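Local structure of flavin reductase domain protein, FMN-binding (3HMZ) at the interface of chains A and B. The protein binds FMN in a flavin reductase-like domain of the flavoredoxin family and is probably an oxidoreductase that uses NAD or NADP. Coordinates in Å, arbitrary orientation; residue numbers count along the deposited sequence, not the author numbering. Chains: chain A/B, Flavin reductase domain protein, FMN-binding.

The interface of chains A and B. Residues chain A 87, 90, 191; chain B 196.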
loop_
_atom_site.group_PDB
_atom_site.type_symbol
_atom_site.label_atom_id
_atom_site.label_comp_id
_atom_site.label_asym_id
_atom_site.label_seq_id
_atom_site.Cartn_x
_atom_site.Cartn_y
_atom_site.Cartn_z
ATOM N N VAL A 87 -15.643 -5.128 -2.406
ATOM C CA VAL A 87 -15.863 -5.858 -3.673
ATOM C C VAL A 87 -17.218 -5.476 -4.288
ATOM O O VAL A 87 -17.322 -5.343 -5.498
ATOM C CB VAL A 87 -15.724 -7.369 -3.471
ATOM C CG1 VAL A 87 -16.369 -8.148 -4.645
ATOM C CG2 VAL A 87 -14.262 -7.724 -3.287
ATOM N N LEU A 90 -16.968 -2.616 -6.674
ATOM C CA LEU A 90 -16.007 -2.789 -7.770
ATOM C C LEU A 90 -16.257 -1.780 -8.923
ATOM O O LEU A 90 -15.349 -1.048 -9.329
ATOM C CB LEU A 90 -16.107 -4.208 -8.351
ATOM C CG LEU A 90 -15.305 -4.530 -9.602
ATOM C CD1 LEU A 90 -13.845 -4.393 -9.336
ATOM C CD2 LEU A 90 -15.655 -5.948 -10.031
ATOM N N ALA A 191 -9.331 -9.103 -4.750
ATOM C CA ALA A 191 -9.909 -8.973 -3.420
ATOM C C ALA A 191 -8.903 -9.504 -2.413
ATOM O O ALA A 191 -8.087 -10.381 -2.729
ATOM C CB ALA A 191 -11.228 -9.766 -3.316
ATOM N N PHE B 196 -11.023 -9.985 -9.702
ATOM C CA PHE B 196 -12.235 -9.313 -10.171
ATOM C C PHE B 196 -11.900 -8.358 -11.309
ATOM O O PHE B 196 -10.819 -7.772 -11.323
ATOM C CB PHE B 196 -12.900 -8.527 -9.048
ATOM C CG PHE B 196 -13.571 -9.416 -8.049
ATOM C CD1 PHE B 196 -12.915 -9.911 -6.957
ATOM C CD2 PHE B 196 -14.860 -9.799 -8.251
ATOM C CE1 PHE B 196 -13.555 -10.737 -6.069
ATOM C CE2 PHE B 196 -15.485 -10.618 -7.346
ATOM C CZ PHE B 196 -14.830 -11.111 -6.294
#
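B:Phe196 puts its ring under A:Val87 and beside A:Ala191, with A:Leu90 near the ring's root. This is a small apolar patch of a two-fold symmetric interface between two copies of one protein. The pairing may be the biological dimer, but the structure alone does not show this. B:Phe196 lies on strand 188-197 of chain B. The same strand of chain A supplies A:Ala191, while A:Val87 and A:Leu90 start the 3-10 helix 87-89 and the helix 90-96.

The packing is closest around the outer half of the ring. CG1 of A:Val87 sits over one face as a CH-pi contact, 3.7 Å above the plane and shifted toward the rim. Its nearest ring atom is CZ of B:Phe196, at 3.7 Å. The two side chains cross at about a right angle. CG1 stands anti to the backbone N (chi1 162°), which points this methyl at the ring. CB of A:Ala191 meets CE1 of B:Phe196 at the rim, also at 3.7 Å. It lies beyond the edge, raised toward the side that carries A:Val87.

The A:Leu90 side is looser. CD2 of A:Leu90 touches the CB methylene of B:Phe196 at 3.9 Å, and no leucine carbon packs on the ring face, which A:Val87 covers. An alanine in place of B:Phe196 would probably leave the methyls of A:Val87 and A:Ala191 without their partner and open a gap between the chains. The second methyl of A:Val87, CG2, comes only to 4.2 Å from CE1 of B:Phe196.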